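Local coordinates for acyl-CoA dehydrogenase domain protein Tcur3483 (Thermomonospora curvata, PDB 6WY9) that binds FAD and probably oxidises CH-CH bonds of acyl-CoA-type substrates, at residues Lys128-Pro133 and Val240-Gly245; Phe169-Ser174 and Ser204-Pro209; Cys191-Glu196 and Gly245-Gly250. One frame throughout, in Å; residues are numbered along the deposited sequence.

Contact 1 of 3, residues Lys128-Pro133 and Val240-Gly245; sequences KKKYLP and VSEVVG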
loop_
_atom_site.group_PDB
_atom_site.type_symbol
_atom_site.label_atom_id
_atom_site.label_comp_id
_atom_site.label_asym_id
_atom_site.label_seq_id
_atom_site.Cartn_x
_atom_site.Cartn_y
_atom_site.Cartn_z
ATOM N N LYS A 128 23.589 24.258 -34.016
ATOM C CA LYS A 128 24.335 24.366 -32.770
ATOM C C LYS A 128 24.875 25.771 -32.597
ATOM O O LYS A 128 24.838 26.333 -31.495
ATOM C CB LYS A 128 25.471 23.343 -32.753
ATOM C CG LYS A 128 25.005 21.893 -32.737
ATOM C CD LYS A 128 26.167 20.952 -33.056
ATOM C CE LYS A 128 25.691 19.504 -33.001
ATOM N NZ LYS A 128 26.749 18.547 -33.406
ATOM N N LYS A 129 25.349 26.372 -33.687
ATOM C CA LYS A 129 25.958 27.689 -33.584
ATOM C C LYS A 129 24.927 28.760 -33.241
ATOM O O LYS A 129 25.231 29.699 -32.495
ATOM C CB LYS A 129 26.694 28.027 -34.886
ATOM C CG LYS A 129 27.760 27.001 -35.310
ATOM C CD LYS A 129 28.911 26.846 -34.306
ATOM C CE LYS A 129 28.677 25.652 -33.360
ATOM N NZ LYS A 129 29.624 25.584 -32.199
ATOM N N LYS A 130 23.704 28.626 -33.748
ATOM C CA LYS A 130 22.681 29.632 -33.483
ATOM C C LYS A 130 22.169 29.581 -32.046
ATOM O O LYS A 130 21.834 30.629 -31.479
ATOM C CB LYS A 130 21.523 29.446 -34.472
ATOM C CG LYS A 130 20.254 30.263 -34.223
ATOM C CD LYS A 130 19.415 30.333 -35.529
ATOM C CE LYS A 130 17.927 30.668 -35.315
ATOM N NZ LYS A 130 17.649 32.052 -34.812
ATOM N N TYR A 131 22.084 28.387 -31.447
ATOM C CA TYR A 131 21.353 28.184 -30.197
ATOM C C TYR A 131 22.253 27.911 -29.002
ATOM O O TYR A 131 22.036 28.486 -27.935
ATOM C CB TYR A 131 20.324 27.037 -30.336
ATOM C CG TYR A 131 19.220 27.369 -31.319
ATOM C CD1 TYR A 131 18.219 28.279 -30.994
ATOM C CD2 TYR A 131 19.215 26.817 -32.595
ATOM C CE1 TYR A 131 17.237 28.616 -31.910
ATOM C CE2 TYR A 131 18.234 27.147 -33.522
ATOM C CZ TYR A 131 17.251 28.043 -33.173
ATOM O OH TYR A 131 16.296 28.364 -34.098
ATOM N N LEU A 132 23.245 27.033 -29.135
ATOM C CA LEU A 132 23.964 26.595 -27.942
ATOM C C LEU A 132 24.670 27.740 -27.232
ATOM O O LEU A 132 24.590 27.798 -25.993
ATOM C CB LEU A 132 24.953 25.479 -28.290
ATOM C CG LEU A 132 24.288 24.169 -28.708
ATOM C CD1 LEU A 132 25.336 23.072 -28.728
ATOM C CD2 LEU A 132 23.162 23.814 -27.763
ATOM N N PRO A 133 25.318 28.686 -27.918
ATOM C CA PRO A 133 26.012 29.749 -27.169
ATOM C C PRO A 133 25.057 30.588 -26.332
ATOM O O PRO A 133 25.371 30.922 -25.179
ATOM C CB PRO A 133 26.704 30.571 -28.273
ATOM C CG PRO A 133 26.720 29.668 -29.487
ATOM C CD PRO A 133 25.445 28.872 -29.380
ATOM N N VAL A 240 12.626 26.113 -43.232
ATOM C CA VAL A 240 12.792 24.661 -43.160
ATOM C C VAL A 240 14.083 24.261 -42.452
ATOM O O VAL A 240 14.159 23.160 -41.894
ATOM C CB VAL A 240 12.710 24.033 -44.576
ATOM C CG1 VAL A 240 13.430 22.689 -44.636
ATOM C CG2 VAL A 240 11.256 23.842 -44.983
ATOM N N SER A 241 15.097 25.133 -42.424
ATOM C CA SER A 241 16.313 24.823 -41.674
ATOM C C SER A 241 16.083 24.724 -40.157
ATOM O O SER A 241 16.975 24.255 -39.437
ATOM C CB SER A 241 17.367 25.878 -41.953
ATOM O OG SER A 241 16.813 27.151 -41.711
ATOM N N GLU A 242 14.947 25.189 -39.648
ATOM C CA GLU A 242 14.629 25.120 -38.224
ATOM C C GLU A 242 14.032 23.766 -37.796
ATOM O O GLU A 242 13.588 23.631 -36.652
ATOM C CB GLU A 242 13.669 26.256 -37.854
ATOM C CG GLU A 242 14.277 27.633 -37.980
ATOM C CD GLU A 242 15.417 27.842 -37.004
ATOM O OE1 GLU A 242 16.512 28.283 -37.407
ATOM O OE2 GLU A 242 15.208 27.549 -35.815
ATOM N N VAL A 243 14.019 22.769 -38.674
ATOM C CA VAL A 243 13.687 21.401 -38.293
ATOM C C VAL A 243 14.922 20.752 -37.685
ATOM O O VAL A 243 15.997 20.754 -38.292
ATOM C CB VAL A 243 13.208 20.599 -39.517
ATOM C CG1 VAL A 243 13.063 19.106 -39.155
ATOM C CG2 VAL A 243 11.907 21.177 -40.059
ATOM N N VAL A 244 14.784 20.180 -36.505
ATOM C CA VAL A 244 15.911 19.508 -35.875
ATOM C C VAL A 244 15.877 18.038 -36.270
ATOM O O VAL A 244 14.849 17.377 -36.127
ATOM C CB VAL A 244 15.873 19.668 -34.346
ATOM C CG1 VAL A 244 17.208 19.249 -33.751
ATOM C CG2 VAL A 244 15.531 21.093 -33.971
ATOM N N GLY A 245 17.008 17.505 -36.717
ATOM C CA GLY A 245 17.012 16.114 -37.123
ATOM C C GLY A 245 16.474 16.005 -38.541
ATOM O O GLY A 245 16.514 16.965 -39.308
#

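Contact 2 of 3, residues Phe169-Ser174 and Ser204-Pro209; sequences FVIDGS and SIIIVP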
loop_
_atom_site.group_PDB
_atom_site.type_symbol
_atom_site.label_atom_id
_atom_site.label_comp_id
_atom_site.label_asym_id
_atom_site.label_seq_id
_atom_site.Cartn_x
_atom_site.Cartn_y
_atom_site.Cartn_z
ATOM N N PHE A 169 8.134 26.166 -43.427
ATOM C CA PHE A 169 7.014 25.382 -42.939
ATOM C C PHE A 169 5.937 26.328 -42.441
ATOM O O PHE A 169 6.245 27.377 -41.860
ATOM C CB PHE A 169 7.438 24.428 -41.820
ATOM C CG PHE A 169 7.895 23.102 -42.315
ATOM C CD1 PHE A 169 6.979 22.189 -42.795
ATOM C CD2 PHE A 169 9.241 22.766 -42.311
ATOM C CE1 PHE A 169 7.385 20.956 -43.255
ATOM C CE2 PHE A 169 9.656 21.528 -42.780
ATOM C CZ PHE A 169 8.721 20.624 -43.255
ATOM N N VAL A 170 4.679 25.962 -42.688
ATOM C CA VAL A 170 3.515 26.695 -42.199
ATOM C C VAL A 170 2.874 25.827 -41.125
ATOM O O VAL A 170 2.484 24.681 -41.393
ATOM C CB VAL A 170 2.521 27.026 -43.328
ATOM C CG1 VAL A 170 1.408 27.946 -42.821
ATOM C CG2 VAL A 170 3.237 27.677 -44.477
ATOM N N ILE A 171 2.777 26.363 -39.914
ATOM C CA ILE A 171 2.432 25.588 -38.724
ATOM C C ILE A 171 1.063 26.033 -38.228
ATOM O O ILE A 171 0.831 27.229 -38.010
ATOM C CB ILE A 171 3.497 25.742 -37.626
ATOM C CG1 ILE A 171 4.888 25.326 -38.122
ATOM C CG2 ILE A 171 3.139 24.944 -36.354
ATOM C CD1 ILE A 171 5.995 25.666 -37.128
ATOM N N ASP A 172 0.158 25.065 -38.058
ATOM C CA ASP A 172 -1.188 25.318 -37.575
ATOM C C ASP A 172 -1.528 24.290 -36.520
ATOM O O ASP A 172 -1.506 23.088 -36.794
ATOM C CB ASP A 172 -2.211 25.251 -38.711
ATOM C CG ASP A 172 -2.068 26.396 -39.680
ATOM O OD1 ASP A 172 -2.375 27.543 -39.285
ATOM O OD2 ASP A 172 -1.629 26.142 -40.827
ATOM N N GLY A 173 -1.864 24.761 -35.329
ATOM C CA GLY A 173 -2.345 23.880 -34.279
ATOM C C GLY A 173 -2.270 24.611 -32.955
ATOM O O GLY A 173 -2.233 25.842 -32.913
ATOM N N SER A 174 -2.210 23.827 -31.891
ATOM C CA SER A 174 -2.098 24.375 -30.545
ATOM C C SER A 174 -1.490 23.315 -29.641
ATOM O O SER A 174 -1.514 22.124 -29.959
ATOM C CB SER A 174 -3.464 24.784 -30.011
ATOM O OG SER A 174 -4.135 23.597 -29.651
ATOM N N SER A 204 7.827 15.735 -36.826
ATOM C CA SER A 204 9.111 16.418 -36.774
ATOM C C SER A 204 9.142 17.389 -35.598
ATOM O O SER A 204 8.104 17.862 -35.122
ATOM C CB SER A 204 9.395 17.156 -38.088
ATOM O OG SER A 204 9.229 16.287 -39.197
ATOM N N ILE A 205 10.349 17.641 -35.105
ATOM C CA ILE A 205 10.614 18.708 -34.146
ATOM C C ILE A 205 10.987 19.969 -34.921
ATOM O O ILE A 205 11.878 19.939 -35.783
ATOM C CB ILE A 205 11.736 18.280 -33.180
ATOM C CG1 ILE A 205 11.239 17.138 -32.280
ATOM C CG2 ILE A 205 12.298 19.471 -32.379
ATOM C CD1 ILE A 205 10.112 17.521 -31.312
ATOM N N ILE A 206 10.291 21.076 -34.648
ATOM C CA ILE A 206 10.592 22.363 -35.277
ATOM C C ILE A 206 10.746 23.450 -34.211
ATOM O O ILE A 206 9.928 23.545 -33.283
ATOM C CB ILE A 206 9.508 22.783 -36.294
ATOM C CG1 ILE A 206 9.166 21.620 -37.223
ATOM C CG2 ILE A 206 10.001 23.989 -37.089
ATOM C CD1 ILE A 206 8.183 21.979 -38.397
ATOM N N ILE A 207 11.777 24.290 -34.354
ATOM C CA ILE A 207 11.990 25.388 -33.409
ATOM C C ILE A 207 11.224 26.609 -33.899
ATOM O O ILE A 207 11.445 27.092 -35.018
ATOM C CB ILE A 207 13.483 25.705 -33.214
ATOM C CG1 ILE A 207 14.247 24.455 -32.753
ATOM C CG2 ILE A 207 13.679 26.883 -32.196
ATOM C CD1 ILE A 207 15.755 24.696 -32.583
ATOM N N VAL A 208 10.329 27.112 -33.063
ATOM C CA VAL A 208 9.470 28.236 -33.399
ATOM C C VAL A 208 9.823 29.401 -32.484
ATOM O O VAL A 208 9.730 29.272 -31.259
ATOM C CB VAL A 208 7.983 27.881 -33.258
ATOM C CG1 VAL A 208 7.129 29.101 -33.623
ATOM C CG2 VAL A 208 7.646 26.659 -34.112
ATOM N N PRO A 209 10.199 30.562 -33.020
ATOM C CA PRO A 209 10.435 31.728 -32.157
ATOM C C PRO A 209 9.128 32.220 -31.543
ATOM O O PRO A 209 8.076 32.219 -32.191
ATOM C CB PRO A 209 11.037 32.758 -33.119
ATOM C CG PRO A 209 10.435 32.403 -34.432
ATOM C CD PRO A 209 10.318 30.897 -34.450
#

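Contact 3 of 3, residues Cys191-Glu196 and Gly245-Gly250; sequences CRTDPE and GEINGG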
loop_
_atom_site.group_PDB
_atom_site.type_symbol
_atom_site.label_atom_id
_atom_site.label_comp_id
_atom_site.label_asym_id
_atom_site.label_seq_id
_atom_site.Cartn_x
_atom_site.Cartn_y
_atom_site.Cartn_z
ATOM N N CYS A 191 5.453 18.482 -34.353
ATOM C CA CYS A 191 4.449 18.714 -35.389
ATOM C C CYS A 191 4.287 17.482 -36.270
ATOM O O CYS A 191 5.241 16.731 -36.505
ATOM C CB CYS A 191 4.818 19.889 -36.339
ATOM S SG CYS A 191 5.245 21.480 -35.612
ATOM N N ARG A 192 3.079 17.325 -36.808
ATOM C CA ARG A 192 2.781 16.341 -37.858
ATOM C C ARG A 192 3.221 16.880 -39.219
ATOM O O ARG A 192 2.629 17.828 -39.748
ATOM C CB ARG A 192 1.291 16.016 -37.872
ATOM C CG ARG A 192 0.835 15.076 -39.020
ATOM C CD ARG A 192 1.069 13.615 -38.666
ATOM N NE ARG A 192 0.762 13.386 -37.259
ATOM C CZ ARG A 192 1.226 12.379 -36.517
ATOM N NH1 ARG A 192 0.914 12.319 -35.230
ATOM N NH2 ARG A 192 2.019 11.446 -37.039
ATOM N N THR A 193 4.257 16.273 -39.800
ATOM C CA THR A 193 4.733 16.673 -41.123
ATOM C C THR A 193 4.304 15.718 -42.241
ATOM O O THR A 193 4.340 16.096 -43.428
ATOM C CB THR A 193 6.274 16.813 -41.097
ATOM O OG1 THR A 193 6.869 15.704 -40.404
ATOM C CG2 THR A 193 6.692 18.092 -40.354
ATOM N N ASP A 194 3.883 14.503 -41.919
ATOM C CA ASP A 194 3.448 13.569 -42.957
ATOM C C ASP A 194 2.156 12.917 -42.501
ATOM O O ASP A 194 2.186 11.922 -41.756
ATOM C CB ASP A 194 4.498 12.517 -43.271
ATOM C CG ASP A 194 4.066 11.592 -44.406
ATOM O OD1 ASP A 194 2.874 11.610 -44.786
ATOM O OD2 ASP A 194 4.924 10.858 -44.927
ATOM N N PRO A 195 1.008 13.423 -42.949
ATOM C CA PRO A 195 -0.267 12.937 -42.416
ATOM C C PRO A 195 -0.612 11.526 -42.855
ATOM O O PRO A 195 -1.586 10.971 -42.342
ATOM C CB PRO A 195 -1.286 13.951 -42.961
ATOM C CG PRO A 195 -0.495 14.877 -43.917
ATOM C CD PRO A 195 0.822 14.232 -44.163
ATOM N N GLU A 196 0.136 10.927 -43.782
ATOM C CA GLU A 196 -0.179 9.586 -44.249
ATOM C C GLU A 196 0.710 8.505 -43.648
ATOM O O GLU A 196 0.431 7.322 -43.848
ATOM C CB GLU A 196 -0.100 9.525 -45.784
ATOM C CG GLU A 196 -1.120 10.409 -46.507
ATOM C CD GLU A 196 -2.431 9.693 -46.851
ATOM O OE1 GLU A 196 -3.407 9.809 -46.077
ATOM O OE2 GLU A 196 -2.495 9.025 -47.913
ATOM N N GLY A 245 17.008 17.505 -36.717
ATOM C CA GLY A 245 17.012 16.114 -37.123
ATOM C C GLY A 245 16.474 16.005 -38.541
ATOM O O GLY A 245 16.514 16.965 -39.308
ATOM N N GLU A 246 15.941 14.833 -38.877
ATOM C CA GLU A 246 15.349 14.591 -40.183
ATOM C C GLU A 246 13.841 14.800 -40.145
ATOM O O GLU A 246 13.182 14.547 -39.132
ATOM C CB GLU A 246 15.665 13.177 -40.670
ATOM C CG GLU A 246 17.005 13.082 -41.341
ATOM C CD GLU A 246 17.673 11.750 -41.114
ATOM O OE1 GLU A 246 16.971 10.810 -40.674
ATOM O OE2 GLU A 246 18.898 11.652 -41.366
ATOM N N ILE A 247 13.296 15.274 -41.271
ATOM C CA ILE A 247 11.855 15.456 -41.372
ATOM C C ILE A 247 11.185 14.097 -41.247
ATOM O O ILE A 247 11.633 13.100 -41.831
ATOM C CB ILE A 247 11.496 16.186 -42.681
ATOM C CG1 ILE A 247 11.991 17.637 -42.615
ATOM C CG2 ILE A 247 9.985 16.158 -42.953
ATOM C CD1 ILE A 247 11.994 18.355 -43.959
ATOM N N ASN A 248 10.130 14.043 -40.437
ATOM C CA ASN A 248 9.394 12.839 -40.076
ATOM C C ASN A 248 10.172 11.922 -39.139
ATOM O O ASN A 248 9.650 10.849 -38.784
ATOM C CB ASN A 248 8.955 12.050 -41.309
ATOM C CG ASN A 248 8.037 12.851 -42.190
ATOM O OD1 ASN A 248 7.221 13.631 -41.694
ATOM N ND2 ASN A 248 8.169 12.686 -43.494
ATOM N N GLY A 249 11.387 12.303 -38.719
ATOM C CA GLY A 249 12.191 11.538 -37.783
ATOM C C GLY A 249 12.167 12.108 -36.373
ATOM O O GLY A 249 13.057 11.841 -35.560
ATOM N N GLY A 250 11.119 12.869 -36.052
ATOM C CA GLY A 250 11.087 13.605 -34.805
ATOM C C GLY A 250 10.888 12.753 -33.568
ATOM O O GLY A 250 11.128 13.234 -32.456
#

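Contact 1 of 3, residues Lys128-Pro133 and Val240-Gly245
Lys130 and Tyr131, neighbours on helix 125-136, both meet the carboxylate of Glu242, which rises from the short 3-10 segment just before strand 243-244. The backbones stay well apart: Lys130 CA and Glu242 CA, the nearest pair, are separated by 10.4 Å, so long side chains make the whole contact. Its tightly packed part is the buried ring of Tyr131, which has neighbours on several sides: Lys130 CG lies 3.7 Å above the centre of one face, Tyr186 packs against it edge-to-face, and Leu119 and Ile207 also touch it. As modelled, Glu242 OE2 lies at the hydroxyl edge of this ring, with carboxylate and ring planes turned 62° apart, but it is too close to Tyr131 OH to be trusted, and the exact position of the pair is doubtful. A bend in the middle of the Glu242 chain (chi2 -65°) turns its carboxylate back toward the helix, while its backbone pairs with Ile207 of strand 203-209.

The outer side is looser. Lys130 is exposed and crosses Glu242 at about a right angle, bringing its methylene CE, rather than its ammonium group, to 3.5 Å from Glu242 OE1. Lys130 NZ stays 4.7 Å from Glu242 OE1 and makes a weak hydrogen bond to Tyr186 OH. Gln127 of the same helix donates through NE2 to Ser241 O and Val243 O, tying helix and loop together independently of the carboxylate. The chemistry is thus that of an acid set beside a phenol and a lysine without ion-pair contact; the nearby lysine would probably favour the ionised form of Glu242 without forming a salt bridge with it.

Contact 2 of 3, residues Phe169-Ser174 and Ser204-Pro209
Ile171 and Val208 meet tip to tip in a buried layer between two strands, with Ile171 CD1 3.6 Å from Val208 CG2. An extended chain makes this possible: CD1 of Ile171 is anti to its CA (chi2 171°), which brings the end methyl to the facing strand. The same Ile171 CD1 also approaches Ile206 CG2 at 4.3 Å, so one methyl serves two partners. Ile206 turns its other branch to Phe169, where its CD1 stands over one face of the ring, 4.1 Å from Phe169 CG; the two side chains cross at about a right angle. Every group in this first shell is a hydrocarbon, and the contact rests on apolar packing.

The next shell fixes these groups from several directions. Leu189 of strand 186-192 touches both Ile171 and Val208, while Ala162 of strand 161-164 packs on Phe169 and Ile206. Val243 closes on the same pair from strand 243-244. Behind them, backbone bonds from Phe169 to Val238 and from Ile171 to Val236 hold strand 168-176 against strand 227-239.

The axes of segments 169-174 and 204-209 pass 10.3 Å apart at 88°, the spacing of strands from two stacked sheets rather than neighbours in one. One sheet contains strand 168-176, the other strand 203-209; the two strands cross at nearly a right angle and their inward-facing residues meet between the sheets. This is the orthogonal packing of two beta sheets that makes up the middle domain of the acyl-CoA dehydrogenase fold.

Contact 3 of 3, residues Cys191-Glu196 and Gly245-Gly250
Thr193 OG1 has three polar neighbours within bonding distance: Asn248 OD1, Ser204 OG and Gly202 O. The bond across this contact is very short, Thr193 OG1 donating to Asn248 OD1 at 2.5 Å; the hydroxyl's single proton cannot fully serve both this oxygen and Gly202 O. With chi1 at 45°, the threonine hydroxyl lies between its own backbone N and carbonyl carbon, which points it at Asn248 OD1. That amide oxygen also lies 3.3 Å from Asp194 CB, the two side chains crossing at a slant with amide and carboxylate planes 46° apart. Asp194 is itself held by an Asx turn, Glu196 N donating to Asp194 OD1 at 3.0 Å from above the carboxylate plane. At the rim, the methyl Ile247 CG2 lies 4.1 Å from Thr193 OG1.

On the partner side, a type II beta turn runs from Glu246 to Gly249, closed by Gly249 N to Glu246 O at 2.9 Å. Asn248 takes its third position with positive phi (72°), and its backbone N bonds Ser204 OG. Replacing Asn248 by an alanine would probably leave Thr193 OG1 without its amide acceptor and open a gap beside Asp194 CB.

The contact lies at the surface, joining the loop that follows strand 186-192 to the turn between strand 243-244 and helix 250-260, with Ser204 of strand 203-209 bridging the two.

The three contacts gather around strand 203-209. Contact 2 forms the buried core, its centre 14 Å from that of contact 1 and 11 Å from that of contact 3. Contact 1 is tied to it by probable hydrogen bonds of 3.0 Å, Glu242 O to Ile207 N and Val244 N to Ile205 O. Contact 3 joins through Ser204, next along the strand to Ile205, whose OG lies 2.7 Å from both Thr193 OG1 and Asn248 N. The segments of contacts 1 and 3 overlap at Gly245, with no other touch between them; both contacts lie away from the flavin site. Nor does contact 2 touch the cofactor: the side chain of Val208 is about 13 Å from it.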